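Local coordinates for protein MdcD (Pseudomonas aeruginosa, PDB 5VIP) that probably serves as the beta subunit of a biotin-independent malonate decarboxylase, a carboxyl-transferase-type subunit thought to act on the malonyl group held by its carrier protein, at residues 83-86 and 87-91; 99-102 and 103-107; 246-249 and 250-253. All coordinates share one frame; numbering follows the deposited sequence.

Contact 1. Residues 83-86 and 87-91; sequences GSLG and EVSGA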
loop_
_atom_site.group_PDB
_atom_site.type_symbol
_atom_site.label_atom_id
_atom_site.label_comp_id
_atom_site.label_asym_id
_atom_site.label_seq_id
_atom_site.Cartn_x
_atom_site.Cartn_y
_atom_site.Cartn_z
ATOM N N GLY B 83 -4.089 1.771 -17.177
ATOM C CA GLY B 83 -3.018 1.305 -16.314
ATOM C C GLY B 83 -3.509 0.574 -15.071
ATOM O O GLY B 83 -2.793 0.477 -14.075
ATOM N N SER B 84 -4.734 0.058 -15.122
ATOM C CA SER B 84 -5.272 -0.729 -14.015
ATOM C C SER B 84 -4.490 -2.017 -13.828
ATOM O O SER B 84 -4.201 -2.714 -14.796
ATOM C CB SER B 84 -6.746 -1.055 -14.257
ATOM O OG SER B 84 -7.452 0.109 -14.636
ATOM N N LEU B 85 -4.155 -2.337 -12.582
ATOM C CA LEU B 85 -3.345 -3.515 -12.299
ATOM C C LEU B 85 -4.194 -4.755 -12.022
ATOM O O LEU B 85 -5.231 -4.678 -11.364
ATOM C CB LEU B 85 -2.415 -3.252 -11.110
ATOM C CG LEU B 85 -1.251 -2.287 -11.380
ATOM C CD1 LEU B 85 -0.394 -2.150 -10.142
ATOM C CD2 LEU B 85 -0.406 -2.763 -12.551
ATOM N N GLY B 86 -3.742 -5.893 -12.534
ATOM C CA GLY B 86 -4.388 -7.161 -12.263
ATOM C C GLY B 86 -3.392 -8.097 -11.621
ATOM O O GLY B 86 -2.347 -7.655 -11.131
ATOM N N GLU B 87 -3.703 -9.389 -11.627
ATOM C CA GLU B 87 -2.830 -10.388 -11.020
ATOM C C GLU B 87 -1.450 -10.461 -11.699
ATOM O O GLU B 87 -0.415 -10.427 -11.034
ATOM C CB GLU B 87 -3.479 -11.771 -11.060
ATOM C CG GLU B 87 -2.689 -12.782 -10.263
ATOM C CD GLU B 87 -3.180 -14.208 -10.421
ATOM O OE1 GLU B 87 -4.161 -14.427 -11.164
ATOM O OE2 GLU B 87 -2.570 -15.105 -9.799
ATOM N N VAL B 88 -1.441 -10.563 -13.024
ATOM C CA VAL B 88 -0.183 -10.729 -13.743
ATOM C C VAL B 88 0.647 -9.445 -13.734
ATOM O O VAL B 88 1.813 -9.479 -13.352
ATOM C CB VAL B 88 -0.418 -11.193 -15.186
ATOM C CG1 VAL B 88 0.862 -11.075 -16.012
ATOM C CG2 VAL B 88 -0.907 -12.647 -15.181
ATOM N N SER B 89 0.059 -8.328 -14.150
ATOM C CA SER B 89 0.776 -7.052 -14.129
ATOM C C SER B 89 1.272 -6.719 -12.720
ATOM O O SER B 89 2.382 -6.210 -12.543
ATOM C CB SER B 89 -0.100 -5.920 -14.656
ATOM O OG SER B 89 -1.352 -5.878 -14.005
ATOM N N GLY B 90 0.450 -7.007 -11.718
ATOM C CA GLY B 90 0.842 -6.756 -10.341
ATOM C C GLY B 90 2.023 -7.606 -9.899
ATOM O O GLY B 90 2.931 -7.111 -9.229
ATOM N N ALA B 91 2.012 -8.890 -10.263
ATOM C CA ALA B 91 3.105 -9.792 -9.916
ATOM C C ALA B 91 4.396 -9.458 -10.659
ATOM O O ALA B 91 5.499 -9.692 -10.143
ATOM C CB ALA B 91 2.708 -11.232 -10.192
#

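Contact 2. Residues 99-102 and 103-107; sequences LAAE and DNRNG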
loop_
_atom_site.group_PDB
_atom_site.type_symbol
_atom_site.label_atom_id
_atom_site.label_comp_id
_atom_site.label_asym_id
_atom_site.label_seq_id
_atom_site.Cartn_x
_atom_site.Cartn_y
_atom_site.Cartn_z
ATOM N N LEU B 99 13.254 -9.438 -6.741
ATOM C CA LEU B 99 14.532 -9.932 -7.249
ATOM C C LEU B 99 15.627 -8.869 -7.096
ATOM O O LEU B 99 16.800 -9.198 -6.928
ATOM C CB LEU B 99 14.395 -10.376 -8.712
ATOM C CG LEU B 99 13.646 -11.712 -8.891
ATOM C CD1 LEU B 99 13.426 -12.034 -10.371
ATOM C CD2 LEU B 99 14.408 -12.848 -8.220
ATOM N N ALA B 100 15.256 -7.597 -7.152
ATOM C CA ALA B 100 16.252 -6.543 -6.951
ATOM C C ALA B 100 16.739 -6.561 -5.508
ATOM O O ALA B 100 17.920 -6.363 -5.245
ATOM C CB ALA B 100 15.693 -5.173 -7.305
ATOM N N ALA B 101 15.828 -6.804 -4.574
ATOM C CA ALA B 101 16.231 -6.909 -3.173
ATOM C C ALA B 101 17.153 -8.123 -2.993
ATOM O O ALA B 101 18.168 -8.049 -2.302
ATOM C CB ALA B 101 15.008 -7.013 -2.271
ATOM N N GLU B 102 16.797 -9.237 -3.631
ATOM C CA GLU B 102 17.616 -10.450 -3.571
ATOM C C GLU B 102 19.029 -10.189 -4.119
ATOM O O GLU B 102 20.023 -10.606 -3.515
ATOM C CB GLU B 102 16.915 -11.578 -4.333
ATOM C CG GLU B 102 17.538 -12.949 -4.200
ATOM C CD GLU B 102 16.578 -14.047 -4.645
ATOM O OE1 GLU B 102 17.042 -15.041 -5.241
ATOM O OE2 GLU B 102 15.356 -13.911 -4.399
ATOM N N ASP B 103 19.114 -9.483 -5.245
ATOM C CA ASP B 103 20.399 -9.060 -5.804
ATOM C C ASP B 103 21.236 -8.338 -4.752
ATOM O O ASP B 103 22.411 -8.646 -4.551
ATOM C CB ASP B 103 20.199 -8.127 -7.016
ATOM C CG ASP B 103 20.161 -8.867 -8.338
ATOM O OD1 ASP B 103 20.451 -10.082 -8.356
ATOM O OD2 ASP B 103 19.851 -8.227 -9.373
ATOM N N ASN B 104 20.628 -7.367 -4.084
ATOM C CA ASN B 104 21.357 -6.561 -3.114
ATOM C C ASN B 104 21.851 -7.396 -1.937
ATOM O O ASN B 104 22.954 -7.162 -1.434
ATOM C CB ASN B 104 20.491 -5.392 -2.625
ATOM C CG ASN B 104 20.555 -4.206 -3.569
ATOM O OD1 ASN B 104 21.455 -3.373 -3.468
ATOM N ND2 ASN B 104 19.621 -4.142 -4.515
ATOM N N ARG B 105 21.055 -8.372 -1.509
ATOM C CA ARG B 105 21.500 -9.280 -0.446
ATOM C C ARG B 105 22.643 -10.174 -0.929
ATOM O O ARG B 105 23.395 -10.710 -0.118
ATOM C CB ARG B 105 20.349 -10.141 0.073
ATOM C CG ARG B 105 19.439 -9.401 1.038
ATOM C CD ARG B 105 18.372 -10.311 1.606
ATOM N NE ARG B 105 17.247 -10.506 0.691
ATOM C CZ ARG B 105 16.193 -9.696 0.638
ATOM N NH1 ARG B 105 16.138 -8.638 1.429
ATOM N NH2 ARG B 105 15.203 -9.936 -0.207
ATOM N N ASN B 106 22.771 -10.318 -2.247
ATOM C CA ASN B 106 23.875 -11.065 -2.851
ATOM C C ASN B 106 25.039 -10.164 -3.270
ATOM O O ASN B 106 25.936 -10.603 -3.984
ATOM C CB ASN B 106 23.392 -11.850 -4.077
ATOM C CG ASN B 106 22.427 -12.968 -3.724
ATOM O OD1 ASN B 106 22.496 -13.555 -2.643
ATOM N ND2 ASN B 106 21.530 -13.285 -4.655
ATOM N N GLY B 107 25.019 -8.908 -2.834
ATOM C CA GLY B 107 26.104 -7.985 -3.113
ATOM C C GLY B 107 26.046 -7.269 -4.449
ATOM O O GLY B 107 27.022 -6.644 -4.856
#

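Contact 3. Residues 246-249 and 250-253; sequences ARPR and CRRA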
loop_
_atom_site.group_PDB
_atom_site.type_symbol
_atom_site.label_atom_id
_atom_site.label_comp_id
_atom_site.label_asym_id
_atom_site.label_seq_id
_atom_site.Cartn_x
_atom_site.Cartn_y
_atom_site.Cartn_z
ATOM N N ALA B 246 18.396 10.411 4.072
ATOM C CA ALA B 246 18.615 10.285 5.512
ATOM C C ALA B 246 17.314 10.327 6.312
ATOM O O ALA B 246 17.185 9.646 7.331
ATOM C CB ALA B 246 19.554 11.382 5.998
ATOM N N ARG B 247 16.363 11.144 5.869
ATOM C CA ARG B 247 15.106 11.279 6.591
ATOM C C ARG B 247 13.942 11.472 5.621
ATOM O O ARG B 247 13.450 12.585 5.429
ATOM C CB ARG B 247 15.181 12.442 7.579
ATOM C CG ARG B 247 14.176 12.333 8.697
ATOM C CD ARG B 247 14.415 13.402 9.738
ATOM N NE ARG B 247 13.196 13.679 10.487
ATOM C CZ ARG B 247 12.628 14.876 10.546
ATOM N NH1 ARG B 247 13.165 15.905 9.897
ATOM N NH2 ARG B 247 11.523 15.044 11.250
ATOM N N PRO B 248 13.500 10.372 5.007
ATOM C CA PRO B 248 12.428 10.411 4.007
ATOM C C PRO B 248 11.077 10.747 4.646
ATOM O O PRO B 248 10.947 10.642 5.867
ATOM C CB PRO B 248 12.442 8.992 3.434
ATOM C CG PRO B 248 12.946 8.150 4.560
ATOM C CD PRO B 248 13.962 9.000 5.281
ATOM N N ARG B 249 10.103 11.140 3.828
ATOM C CA ARG B 249 8.803 11.598 4.317
ATOM C C ARG B 249 8.108 10.573 5.214
ATOM O O ARG B 249 7.478 10.950 6.195
ATOM C CB ARG B 249 7.887 11.969 3.141
ATOM C CG ARG B 249 8.242 13.307 2.471
ATOM C CD ARG B 249 7.387 13.579 1.236
ATOM N NE ARG B 249 7.722 12.662 0.155
ATOM C CZ ARG B 249 8.663 12.889 -0.756
ATOM N NH1 ARG B 249 9.368 14.017 -0.727
ATOM N NH2 ARG B 249 8.904 11.984 -1.695
ATOM N N CYS B 250 8.251 9.287 4.906
ATOM C CA CYS B 250 7.595 8.222 5.687
ATOM C C CYS B 250 8.066 8.147 7.142
ATOM O O CYS B 250 7.371 7.603 8.006
ATOM C CB CYS B 250 7.828 6.853 5.029
ATOM S SG CYS B 250 6.776 6.548 3.616
ATOM N N ARG B 251 9.255 8.676 7.405
ATOM C CA ARG B 251 9.816 8.645 8.752
ATOM C C ARG B 251 9.507 9.914 9.534
ATOM O O ARG B 251 10.104 10.154 10.579
ATOM C CB ARG B 251 11.327 8.457 8.694
ATOM C CG ARG B 251 11.777 7.217 7.940
ATOM C CD ARG B 251 11.519 5.940 8.730
ATOM N NE ARG B 251 12.642 5.021 8.566
ATOM C CZ ARG B 251 13.454 4.651 9.548
ATOM N NH1 ARG B 251 13.245 5.095 10.782
ATOM N NH2 ARG B 251 14.458 3.820 9.304
ATOM N N ARG B 252 8.585 10.731 9.035
ATOM C CA ARG B 252 8.343 12.026 9.658
ATOM C C ARG B 252 6.942 12.142 10.250
ATOM O O ARG B 252 6.378 13.232 10.306
ATOM C CB ARG B 252 8.574 13.144 8.644
ATOM C CG ARG B 252 9.927 13.060 7.974
ATOM C CD ARG B 252 10.446 14.425 7.615
ATOM N NE ARG B 252 9.741 15.037 6.495
ATOM C CZ ARG B 252 10.226 15.098 5.255
ATOM N NH1 ARG B 252 11.413 14.566 4.973
ATOM N NH2 ARG B 252 9.529 15.694 4.295
ATOM N N ALA B 253 6.398 11.018 10.700
ATOM C CA ALA B 253 5.022 10.972 11.193
ATOM C C ALA B 253 4.761 11.978 12.319
ATOM O O ALA B 253 3.748 12.686 12.297
ATOM C CB ALA B 253 4.674 9.550 11.661
#

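Contact 1. Residues 83-86 and 87-91
E87 follows directly on G86, the N-cap residue of helix 87-105. Its side chain runs out extended, leading away from the loop, and places its carboxylate against the chain of another protein, where OE2 is hydrogen-bonded to a polar side chain. Its backbone N is held by E125 OE1 of the same chain, so the first amide of the helix is met by a residue well beyond the turn.

V88 points its side chain off the loop and packs it on an apolar side chain of the neighbouring protein.

S89 turns back toward the loop. Its OG, placed between its own backbone N and carbonyl carbon (chi1 52°), accepts a hydrogen bond from G86 N at 2.8 Å, almost straight at 173°. A side chain at N3 taking the N-cap amide is one half of a capping box; the reciprocal half is absent because G86 has no side chain. The cap starts the helix of a beta-alpha-beta crossover from strand 69-76 to strand 111-115, in a fold of the ClpP/crotonase kind. L85 CD2 closes over the same hydroxyl, 3.6 Å from S89 OG and 3.8 Å from S89 CB, and both side chains also rest on V59 of strand 59-66.

G90 N makes the first i to i+4 bond of the helix, reaching G86 O at 2.9 Å with a bent N-H...O angle of 143°. The next one follows at A91, whose N lies 3.0 Å from E87 O, and the A91 methyl packs on an apolar side chain of the other protein.

Contact 2. Residues 99-102 and 103-107
A Schellman motif ends helix 87-105: G107, with positive phi, is its C-prime residue, its N bonded to N104 O and V108 N to D103 O. In the last turn A100 O is gripped twice by N104, by its backbone N at 3.1 Å and by its side-chain ND2 at 2.9 Å, the two arriving from opposite faces of the carbonyl plane. The side chain can reach back because CG stands anti to its own carbonyl carbon (chi1 -84°). D103 N and R105 N make ordinary helical bonds to L99 O and A101 O; N106 N to E102 O, 3.0 Å, is weak.

R105 bends at chi3 and folds back along the helix, so that A101 O lies over the centre of one guanidinium face, 3.9 Å from CZ, and NH2 comes within 3.6 Å of A101 CB. Its NH1 is salt-bridged to D142 of helix 126-143. E102 and N106 run side by side, carboxylate and amide planes 87° apart, and E102 OE1 forms a salt bridge with a basic side chain of another protein's chain.

N104 ND2 also donates to T110 O, fixing the amide's orientation; the R105 charge, shared with D142, would probably polarise the last carbonyls only modestly.

Contact 3. Residues 246-249 and 250-253
Bends at chi2 (-149°) and chi3 (-72°) fold R252 back over the loop that precedes it, laying its guanidinium group against R249. R249 CA sits over the centre of one guanidinium face, 3.9 Å above it, and R249 CG lies 3.3 Å from R252 NH2. At the edge of the same group, near its plane, NH1 gives a weak hydrogen bond to R247 O at 2.9 Å. R247 takes the opposite course: its chain is extended from CG to NE, and its guanidinium receives R252 CD over the centre of a face, 3.7 Å from CZ, the two guanidinium planes standing 52° apart. R252 thus meets that face with a methylene rather than with its own guanidinium, the like charges do not touch, and R247 NH2 finds its salt bridge with D255.

Beneath these side chains the backbone makes a short 3-10 turn that leads into helix 253-261, with R252 as its N-cap. Two i to i+3 bonds hold the turn, R251 N to P248 O at 3.0 Å and R252 N to R249 O at 3.1 Å. R251 runs alongside the proline ring, CG to P248 CG 3.7 Å apart. R249 heads away from the turn to salt-bridge D222 through NH2, while its NE is hydrogen-bonded to a polar side chain of another protein's chain.

Contacts 1 and 2 mark the start and end of the same helix, 87-105, their centres about 23 Å apart; contact 3 belongs to the loop entering helix 253-261, about 24 Å from contact 2 between centres. Contact 1 is the more buried, built on two glycines, a serine hydroxyl and a leucine, with few charges. Contact 2 has a buried side of alanines toward helix 126-143 and an outer side of polar and charged groups. Contact 3 is mixed, with R247 and R251 exposed and R249 and C250 buried. Neutral hydroxyl capping at the helix start thus contrasts with amide and charged groups at its end and with arginines packed through their carbons in the loop. Each contact borders the chain of another protein.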